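Local coordinates for mitogen activated protein kinase, putative (Leishmania donovani, PDB 4QNY) that probably phosphorylates serine and threonine residues of protein substrates as a MAP kinase, and binds an ATP analogue with magnesium in its kinase domain, at residues Q206-L220 with L287-T301. Sequence-based numbering, arbitrary orientation.
Sequences QIDVWGIGCILGELL and LLRHMLVFNPKRRIT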
ATOM      1  N   GLN A 206      -6.451  -2.232  11.382  1.00 17.71           N
ATOM      2  CA  GLN A 206      -6.803  -3.583  10.961  1.00 14.30           C
ATOM      3  C   GLN A 206      -7.109  -3.665   9.466  1.00 16.36           C
ATOM      4  O   GLN A 206      -7.137  -4.756   8.895  1.00 14.38           O
ATOM      5  CB  GLN A 206      -8.002  -4.093  11.766  1.00 13.76           C
ATOM      6  CG  GLN A 206      -7.681  -4.412  13.220  1.00 16.19           C
ATOM      7  CD  GLN A 206      -6.653  -5.519  13.358  1.00 28.41           C
ATOM      8  OE1 GLN A 206      -5.453  -5.260  13.454  1.00 39.97           O
ATOM      9  NE2 GLN A 206      -7.119  -6.762  13.367  1.00 14.62           N
ATOM     10  N   ILE A 207      -7.333  -2.515   8.835  1.00 13.02           N
ATOM     11  CA  ILE A 207      -7.606  -2.489   7.402  1.00 15.02           C
ATOM     12  C   ILE A 207      -6.348  -2.827   6.604  1.00 12.72           C
ATOM     13  O   ILE A 207      -6.432  -3.275   5.462  1.00 12.56           O
ATOM     14  CB  ILE A 207      -8.154  -1.118   6.939  1.00 18.38           C
ATOM     15  CG1 ILE A 207      -7.092  -0.026   7.082  1.00 13.15           C
ATOM     16  CG2 ILE A 207      -9.417  -0.757   7.710  1.00 12.67           C
ATOM     17  CD1 ILE A 207      -7.441   1.262   6.367  1.00 13.03           C
ATOM     18  N   ASP A 208      -5.185  -2.616   7.212  1.00 22.50           N
ATOM     19  CA  ASP A 208      -3.920  -2.967   6.576  1.00 20.72           C
ATOM     20  C   ASP A 208      -3.674  -4.467   6.681  1.00 14.79           C
ATOM     21  O   ASP A 208      -3.050  -5.064   5.804  1.00 14.69           O
ATOM     22  CB  ASP A 208      -2.761  -2.192   7.206  1.00 20.28           C
ATOM     23  CG  ASP A 208      -2.770  -0.723   6.826  1.00 22.62           C
ATOM     24  OD1 ASP A 208      -3.329  -0.385   5.762  1.00 13.56           O
ATOM     25  OD2 ASP A 208      -2.214   0.093   7.592  1.00 15.43           O
ATOM     26  N   VAL A 209      -4.172  -5.068   7.757  1.00 13.34           N
ATOM     27  CA  VAL A 209      -4.056  -6.509   7.957  1.00 13.48           C
ATOM     28  C   VAL A 209      -4.894  -7.239   6.914  1.00 17.53           C
ATOM     29  O   VAL A 209      -4.493  -8.282   6.396  1.00 22.38           O
ATOM     30  CB  VAL A 209      -4.502  -6.925   9.375  1.00 21.01           C
ATOM     31  CG1 VAL A 209      -4.412  -8.435   9.547  1.00 23.23           C
ATOM     32  CG2 VAL A 209      -3.662  -6.215  10.424  1.00 22.64           C
ATOM     33  N   TRP A 210      -6.056  -6.670   6.606  1.00 19.89           N
ATOM     34  CA  TRP A 210      -6.941  -7.217   5.584  1.00 14.31           C
ATOM     35  C   TRP A 210      -6.241  -7.257   4.232  1.00 12.79           C
ATOM     36  O   TRP A 210      -6.360  -8.230   3.488  1.00 13.34           O
ATOM     37  CB  TRP A 210      -8.230  -6.393   5.490  1.00 13.62           C
ATOM     38  CG  TRP A 210      -9.189  -6.900   4.454  1.00 12.53           C
ATOM     39  CD1 TRP A 210      -9.260  -6.518   3.146  1.00 15.35           C
ATOM     40  CD2 TRP A 210     -10.212  -7.886   4.640  1.00 12.72           C
ATOM     41  NE1 TRP A 210     -10.264  -7.205   2.506  1.00 12.70           N
ATOM     42  CE2 TRP A 210     -10.863  -8.050   3.402  1.00 13.99           C
ATOM     43  CE3 TRP A 210     -10.640  -8.644   5.734  1.00 12.91           C
ATOM     44  CZ2 TRP A 210     -11.919  -8.942   3.227  1.00 24.21           C
ATOM     45  CZ3 TRP A 210     -11.690  -9.528   5.558  1.00 21.52           C
ATOM     46  CH2 TRP A 210     -12.317  -9.670   4.314  1.00 24.33           C
ATOM     47  N   GLY A 211      -5.508  -6.191   3.925  1.00 13.58           N
ATOM     48  CA  GLY A 211      -4.758  -6.104   2.685  1.00 15.64           C
ATOM     49  C   GLY A 211      -3.689  -7.173   2.576  1.00 13.20           C
ATOM     50  O   GLY A 211      -3.450  -7.710   1.497  1.00 20.80           O
ATOM     51  N   ILE A 212      -3.045  -7.483   3.698  1.00 17.30           N
ATOM     52  CA  ILE A 212      -2.025  -8.526   3.737  1.00 15.79           C
ATOM     53  C   ILE A 212      -2.656  -9.898   3.514  1.00 19.55           C
ATOM     54  O   ILE A 212      -2.084 -10.755   2.838  1.00 20.30           O
ATOM     55  CB  ILE A 212      -1.259  -8.515   5.077  1.00 15.02           C
ATOM     56  CG1 ILE A 212      -0.503  -7.198   5.240  1.00 16.62           C
ATOM     57  CG2 ILE A 212      -0.288  -9.682   5.160  1.00 16.76           C
ATOM     58  CD1 ILE A 212       0.552  -6.960   4.179  1.00 23.81           C
ATOM     59  N   GLY A 213      -3.844 -10.094   4.079  1.00 20.25           N
ATOM     60  CA  GLY A 213      -4.589 -11.325   3.886  1.00 16.22           C
ATOM     61  C   GLY A 213      -4.932 -11.552   2.427  1.00 21.22           C
ATOM     62  O   GLY A 213      -4.796 -12.662   1.915  1.00 14.56           O
ATOM     63  N   CYS A 214      -5.376 -10.494   1.756  1.00 15.50           N
ATOM     64  CA  CYS A 214      -5.665 -10.561   0.328  1.00 21.54           C
ATOM     65  C   CYS A 214      -4.408 -10.922  -0.454  1.00 20.23           C
ATOM     66  O   CYS A 214      -4.447 -11.731  -1.380  1.00 16.83           O
ATOM     67  CB  CYS A 214      -6.228  -9.231  -0.173  1.00 24.50           C
ATOM     68  SG  CYS A 214      -7.787  -8.735   0.586  1.00 13.32           S
ATOM     69  N   ILE A 215      -3.293 -10.312  -0.068  1.00 14.25           N
ATOM     70  CA  ILE A 215      -2.006 -10.585  -0.694  1.00 19.52           C
ATOM     71  C   ILE A 215      -1.562 -12.019  -0.410  1.00 21.31           C
ATOM     72  O   ILE A 215      -1.056 -12.709  -1.296  1.00 24.14           O
ATOM     73  CB  ILE A 215      -0.930  -9.593  -0.208  1.00 19.31           C
ATOM     74  CG1 ILE A 215      -1.245  -8.185  -0.714  1.00 21.45           C
ATOM     75  CG2 ILE A 215       0.452 -10.017  -0.680  1.00 22.76           C
ATOM     76  CD1 ILE A 215      -0.354  -7.110  -0.133  1.00 24.05           C
ATOM     77  N   LEU A 216      -1.766 -12.466   0.827  1.00 15.07           N
ATOM     78  CA  LEU A 216      -1.448 -13.840   1.206  1.00 23.68           C
ATOM     79  C   LEU A 216      -2.277 -14.833   0.396  1.00 20.45           C
ATOM     80  O   LEU A 216      -1.780 -15.882  -0.013  1.00 17.55           O
ATOM     81  CB  LEU A 216      -1.679 -14.054   2.704  1.00 28.61           C
ATOM     82  CG  LEU A 216      -1.523 -15.484   3.232  1.00 22.12           C
ATOM     83  CD1 LEU A 216      -0.139 -16.028   2.921  1.00 16.70           C
ATOM     84  CD2 LEU A 216      -1.795 -15.541   4.727  1.00 16.07           C
ATOM     85  N   GLY A 217      -3.539 -14.489   0.162  1.00 20.36           N
ATOM     86  CA  GLY A 217      -4.433 -15.336  -0.606  1.00 20.90           C
ATOM     87  C   GLY A 217      -3.967 -15.525  -2.037  1.00 22.58           C
ATOM     88  O   GLY A 217      -4.166 -16.585  -2.631  1.00 17.62           O
ATOM     89  N   GLU A 218      -3.339 -14.493  -2.588  1.00 16.54           N
ATOM     90  CA  GLU A 218      -2.840 -14.548  -3.956  1.00 27.11           C
ATOM     91  C   GLU A 218      -1.482 -15.240  -4.032  1.00 17.65           C
ATOM     92  O   GLU A 218      -1.203 -15.968  -4.984  1.00 18.47           O
ATOM     93  CB  GLU A 218      -2.748 -13.142  -4.549  1.00 16.71           C
ATOM     94  CG  GLU A 218      -4.091 -12.453  -4.708  1.00 27.72           C
ATOM     95  CD  GLU A 218      -3.972 -11.078  -5.331  1.00 32.79           C
ATOM     96  OE1 GLU A 218      -3.229 -10.937  -6.324  1.00 22.55           O
ATOM     97  OE2 GLU A 218      -4.620 -10.139  -4.826  1.00 33.89           O
ATOM     98  N   LEU A 219      -0.642 -15.005  -3.027  1.00 17.29           N
ATOM     99  CA  LEU A 219       0.675 -15.634  -2.959  1.00 24.91           C
ATOM    100  C   LEU A 219       0.558 -17.149  -2.835  1.00 27.93           C
ATOM    101  O   LEU A 219       1.398 -17.891  -3.345  1.00 28.51           O
ATOM    102  CB  LEU A 219       1.479 -15.072  -1.784  1.00 17.40           C
ATOM    103  CG  LEU A 219       2.003 -13.640  -1.924  1.00 23.87           C
ATOM    104  CD1 LEU A 219       2.545 -13.135  -0.598  1.00 16.64           C
ATOM    105  CD2 LEU A 219       3.070 -13.558  -3.007  1.00 20.30           C
ATOM    106  N   LEU A 220      -0.495 -17.603  -2.162  1.00 18.44           N
ATOM    107  CA  LEU A 220      -0.728 -19.029  -1.962  1.00 19.23           C
ATOM    108  C   LEU A 220      -1.223 -19.715  -3.234  1.00 24.50           C
ATOM    109  O   LEU A 220      -1.457 -20.924  -3.244  1.00 23.55           O
ATOM    110  CB  LEU A 220      -1.730 -19.249  -0.828  1.00 25.04           C
ATOM    111  CG  LEU A 220      -1.181 -19.095   0.591  1.00 32.34           C
ATOM    112  CD1 LEU A 220      -2.311 -19.111   1.609  1.00 25.92           C
ATOM    113  CD2 LEU A 220      -0.168 -20.192   0.890  1.00 28.16           C
ATOM    114  N   LEU A 287      -3.634 -18.584   9.225  1.00 17.58           N
ATOM    115  CA  LEU A 287      -3.224 -17.185   9.198  1.00 22.92           C
ATOM    116  C   LEU A 287      -4.050 -16.416   8.175  1.00 16.25           C
ATOM    117  O   LEU A 287      -4.447 -15.278   8.412  1.00 28.55           O
ATOM    118  CB  LEU A 287      -1.734 -17.062   8.879  1.00 17.27           C
ATOM    119  CG  LEU A 287      -1.172 -15.638   8.854  1.00 19.20           C
ATOM    120  CD1 LEU A 287      -1.330 -14.973  10.212  1.00 25.50           C
ATOM    121  CD2 LEU A 287       0.285 -15.638   8.419  1.00 17.19           C
ATOM    122  N   LEU A 288      -4.306 -17.055   7.039  1.00 16.41           N
ATOM    123  CA  LEU A 288      -5.131 -16.472   5.988  1.00 15.98           C
ATOM    124  C   LEU A 288      -6.565 -16.269   6.467  1.00 22.14           C
ATOM    125  O   LEU A 288      -7.165 -15.220   6.233  1.00 23.19           O
ATOM    126  CB  LEU A 288      -5.109 -17.362   4.743  1.00 16.46           C
ATOM    127  CG  LEU A 288      -5.901 -16.877   3.529  1.00 19.75           C
ATOM    128  CD1 LEU A 288      -5.380 -15.531   3.065  1.00 15.63           C
ATOM    129  CD2 LEU A 288      -5.838 -17.897   2.402  1.00 19.26           C
ATOM    130  N   ARG A 289      -7.103 -17.281   7.140  1.00 16.36           N
ATOM    131  CA  ARG A 289      -8.455 -17.223   7.687  1.00 19.36           C
ATOM    132  C   ARG A 289      -8.606 -16.097   8.704  1.00 24.27           C
ATOM    133  O   ARG A 289      -9.587 -15.352   8.681  1.00 21.44           O
ATOM    134  CB  ARG A 289      -8.819 -18.560   8.337  1.00 18.07           C
ATOM    135  CG  ARG A 289     -10.094 -18.527   9.164  1.00 17.31           C
ATOM    136  CD  ARG A 289     -10.045 -19.551  10.289  1.00 18.94           C
ATOM    137  NE  ARG A 289      -8.957 -19.275  11.223  1.00 31.79           N
ATOM    138  CZ  ARG A 289      -9.063 -18.472  12.278  1.00 34.92           C
ATOM    139  NH1 ARG A 289     -10.211 -17.861  12.536  1.00 41.24           N
ATOM    140  NH2 ARG A 289      -8.021 -18.278  13.075  1.00 27.46           N
ATOM    141  N   HIS A 290      -7.626 -15.978   9.593  1.00 16.03           N
ATOM    142  CA  HIS A 290      -7.690 -15.006  10.676  1.00 16.93           C
ATOM    143  C   HIS A 290      -7.429 -13.584  10.176  1.00 19.22           C
ATOM    144  O   HIS A 290      -7.955 -12.619  10.729  1.00 17.75           O
ATOM    145  CB  HIS A 290      -6.690 -15.375  11.774  1.00 16.34           C
ATOM    146  CG  HIS A 290      -7.088 -14.903  13.137  1.00 27.46           C
ATOM    147  ND1 HIS A 290      -6.479 -15.352  14.288  1.00 20.85           N
ATOM    148  CD2 HIS A 290      -8.039 -14.023  13.533  1.00 25.93           C
ATOM    149  CE1 HIS A 290      -7.033 -14.769  15.336  1.00 20.07           C
ATOM    150  NE2 HIS A 290      -7.983 -13.957  14.905  1.00 23.86           N
ATOM    151  N   MET A 291      -6.618 -13.462   9.129  1.00 21.82           N
ATOM    152  CA  MET A 291      -6.351 -12.164   8.515  1.00 17.67           C
ATOM    153  C   MET A 291      -7.580 -11.632   7.790  1.00 14.12           C
ATOM    154  O   MET A 291      -7.742 -10.423   7.628  1.00 27.52           O
ATOM    155  CB  MET A 291      -5.178 -12.255   7.536  1.00 19.15           C
ATOM    156  CG  MET A 291      -3.805 -12.155   8.179  1.00 24.79           C
ATOM    157  SD  MET A 291      -2.478 -12.272   6.963  1.00 21.26           S
ATOM    158  CE  MET A 291      -1.047 -11.949   7.989  1.00 48.41           C
ATOM    159  N   LEU A 292      -8.441 -12.541   7.347  1.00 14.74           N
ATOM    160  CA  LEU A 292      -9.616 -12.160   6.575  1.00 14.32           C
ATOM    161  C   LEU A 292     -10.904 -12.364   7.364  1.00 17.85           C
ATOM    162  O   LEU A 292     -11.888 -12.889   6.844  1.00 20.87           O
ATOM    163  CB  LEU A 292      -9.666 -12.945   5.261  1.00 18.24           C
ATOM    164  CG  LEU A 292      -8.526 -12.652   4.280  1.00 22.11           C
ATOM    165  CD1 LEU A 292      -8.607 -13.555   3.058  1.00 14.86           C
ATOM    166  CD2 LEU A 292      -8.539 -11.188   3.865  1.00 15.63           C
ATOM    167  N   VAL A 293     -10.890 -11.944   8.625  1.00 14.62           N
ATOM    168  CA  VAL A 293     -12.081 -11.987   9.462  1.00 28.92           C
ATOM    169  C   VAL A 293     -12.893 -10.712   9.264  1.00 26.12           C
ATOM    170  O   VAL A 293     -12.337  -9.613   9.251  1.00 24.42           O
ATOM    171  CB  VAL A 293     -11.724 -12.158  10.954  1.00 28.31           C
ATOM    172  CG1 VAL A 293     -12.959 -11.991  11.830  1.00 19.05           C
ATOM    173  CG2 VAL A 293     -11.080 -13.512  11.191  1.00 15.64           C
ATOM    174  N   PHE A 294     -14.204 -10.872   9.096  1.00 23.54           N
ATOM    175  CA  PHE A 294     -15.119  -9.758   8.855  1.00 28.25           C
ATOM    176  C   PHE A 294     -14.978  -8.645   9.892  1.00 24.64           C
ATOM    177  O   PHE A 294     -14.629  -7.512   9.557  1.00 14.66           O
ATOM    178  CB  PHE A 294     -16.562 -10.272   8.828  1.00 28.99           C
ATOM    179  CG  PHE A 294     -17.590  -9.191   8.658  1.00 30.13           C
ATOM    180  CD1 PHE A 294     -17.886  -8.688   7.403  1.00 21.16           C
ATOM    181  CD2 PHE A 294     -18.274  -8.690   9.755  1.00 27.84           C
ATOM    182  CE1 PHE A 294     -18.837  -7.697   7.245  1.00 16.12           C
ATOM    183  CE2 PHE A 294     -19.224  -7.700   9.605  1.00 18.77           C
ATOM    184  CZ  PHE A 294     -19.506  -7.204   8.350  1.00 19.46           C
ATOM    185  N   ASN A 295     -15.255  -8.976  11.149  1.00 15.42           N
ATOM    186  CA  ASN A 295     -15.125  -8.023  12.244  1.00 15.56           C
ATOM    187  C   ASN A 295     -13.656  -7.746  12.554  1.00 20.56           C
ATOM    188  O   ASN A 295     -12.925  -8.650  12.957  1.00 15.34           O
ATOM    189  CB  ASN A 295     -15.844  -8.551  13.489  1.00 30.80           C
ATOM    190  CG  ASN A 295     -16.076  -7.478  14.536  1.00 27.57           C
ATOM    191  OD1 ASN A 295     -15.408  -6.444  14.550  1.00 24.15           O
ATOM    192  ND2 ASN A 295     -17.030  -7.725  15.429  1.00 17.37           N
ATOM    193  N   PRO A 296     -13.220  -6.490  12.367  1.00 23.81           N
ATOM    194  CA  PRO A 296     -11.821  -6.111  12.605  1.00 20.68           C
ATOM    195  C   PRO A 296     -11.388  -6.326  14.054  1.00 26.24           C
ATOM    196  O   PRO A 296     -10.194  -6.460  14.323  1.00 23.56           O
ATOM    197  CB  PRO A 296     -11.794  -4.619  12.242  1.00 14.57           C
ATOM    198  CG  PRO A 296     -13.216  -4.169  12.345  1.00 14.88           C
ATOM    199  CD  PRO A 296     -14.031  -5.347  11.915  1.00 14.94           C
ATOM    200  N   LYS A 297     -12.351  -6.368  14.969  1.00 28.58           N
ATOM    201  CA  LYS A 297     -12.056  -6.566  16.383  1.00 22.32           C
ATOM    202  C   LYS A 297     -11.726  -8.025  16.688  1.00 25.26           C
ATOM    203  O   LYS A 297     -11.110  -8.329  17.708  1.00 25.64           O
ATOM    204  CB  LYS A 297     -13.234  -6.104  17.242  1.00 28.23           C
ATOM    205  CG  LYS A 297     -13.561  -4.627  17.101  1.00 36.41           C
ATOM    206  CD  LYS A 297     -14.802  -4.257  17.898  1.00 51.60           C
ATOM    207  CE  LYS A 297     -15.167  -2.793  17.713  1.00 61.34           C
ATOM    208  NZ  LYS A 297     -14.120  -1.882  18.249  1.00 67.22           N
ATOM    209  N   ARG A 298     -12.144  -8.923  15.801  1.00 26.39           N
ATOM    210  CA  ARG A 298     -11.851 -10.345  15.949  1.00 16.75           C
ATOM    211  C   ARG A 298     -10.793 -10.775  14.939  1.00 16.23           C
ATOM    212  O   ARG A 298     -10.334 -11.918  14.945  1.00 16.63           O
ATOM    213  CB  ARG A 298     -13.125 -11.176  15.782  1.00 17.00           C
ATOM    214  CG  ARG A 298     -14.153 -10.947  16.882  1.00 28.08           C
ATOM    215  CD  ARG A 298     -15.560 -11.283  16.412  1.00 38.56           C
ATOM    216  NE  ARG A 298     -15.797 -12.719  16.299  1.00 47.49           N
ATOM    217  CZ  ARG A 298     -16.582 -13.413  17.117  1.00 48.48           C
ATOM    218  NH1 ARG A 298     -16.743 -14.717  16.939  1.00 54.26           N
ATOM    219  NH2 ARG A 298     -17.210 -12.801  18.112  1.00 43.51           N
ATOM    220  N   ARG A 299     -10.412  -9.842  14.072  1.00 27.07           N
ATOM    221  CA  ARG A 299      -9.363 -10.071  13.089  1.00 20.17           C
ATOM    222  C   ARG A 299      -7.995 -10.053  13.765  1.00 25.68           C
ATOM    223  O   ARG A 299      -7.785  -9.321  14.733  1.00 17.80           O
ATOM    224  CB  ARG A 299      -9.431  -9.013  11.985  1.00 14.61           C
ATOM    225  CG  ARG A 299      -8.447  -9.209  10.844  1.00 14.22           C
ATOM    226  CD  ARG A 299      -8.564  -8.074   9.841  1.00 16.79           C
ATOM    227  NE  ARG A 299      -9.935  -7.918   9.362  1.00 34.02           N
ATOM    228  CZ  ARG A 299     -10.508  -6.749   9.101  1.00 31.92           C
ATOM    229  NH1 ARG A 299      -9.831  -5.622   9.272  1.00 32.51           N
ATOM    230  NH2 ARG A 299     -11.762  -6.706   8.669  1.00 21.38           N
ATOM    231  N   ILE A 300      -7.071 -10.863  13.257  1.00 15.46           N
ATOM    232  CA  ILE A 300      -5.736 -10.949  13.832  1.00 25.62           C
ATOM    233  C   ILE A 300      -5.013  -9.606  13.711  1.00 15.62           C
ATOM    234  O   ILE A 300      -5.188  -8.878  12.734  1.00 22.12           O
ATOM    235  CB  ILE A 300      -4.903 -12.077  13.161  1.00 24.82           C
ATOM    236  CG1 ILE A 300      -3.714 -12.475  14.038  1.00 24.20           C
ATOM    237  CG2 ILE A 300      -4.452 -11.681  11.759  1.00 20.48           C
ATOM    238  CD1 ILE A 300      -2.998 -13.720  13.559  1.00 16.96           C
ATOM    239  N   THR A 301      -4.232  -9.264  14.730  1.00 26.82           N
ATOM    240  CA  THR A 301      -3.473  -8.021  14.718  1.00 21.17           C
ATOM    241  C   THR A 301      -2.100  -8.261  14.107  1.00 24.49           C
ATOM    242  O   THR A 301      -1.719  -9.403  13.858  1.00 24.23           O
ATOM    243  CB  THR A 301      -3.313  -7.434  16.132  1.00 17.01           C
ATOM    244  OG1 THR A 301      -2.569  -8.345  16.950  1.00 17.83           O
ATOM    245  CG2 THR A 301      -4.675  -7.186  16.764  1.00 18.62           C
TER
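Arg299 and Gln206 carry the polar part of this contact. With CG anti to the backbone N (chi1 -176°) and a bend at chi3, Arg299 brings NE and NH2 side-on to Val293 O, both bonds lying near the guanidinium plane; NH1 makes a weak bond to Gln206 O (2.9 Å) and a salt bridge to Glu195. Trp210 CB, toward the rim, and Pro296 CA cover opposite faces, which limits tilting of the plane. The bent side chain of Gln206 gives NE2 to two carbonyls, Ile300 O at 2.9 Å from above the carbonyl plane and Pro296 O at 3.2 Å within it, tying the N-terminal end of segment 206-220 to loop 292-301. Helix 206-219 is the hydrophobic αF helix of the kinase C-lobe, and Arg299-Glu195 is the family's pairing of the APE-motif glutamate, ending the activation segment, with a C-lobe arginine.

The apolar side is made by Leu292 CD2, which stands over the six-membered ring of Trp210, 3.7 Å from its centroid, a CH-pi contact. Met291, extended beyond CG, is a knob among Val209, Ile212, Gly213 and Leu216; its CB lies 3.8 Å from Gly213 CA. Leu216 CD2 rests 3.8 Å from Leu288 CB.

The axes of helix 206-219 and of the 287-291 end of helix 282-291 approach to 8.7 Å, roughly antiparallel (143°). Helix 124-143 packs on Ile212 and Leu216, helix 302-306 on Val209 and Met291, and helix 194-197 on Trp210 and Arg299.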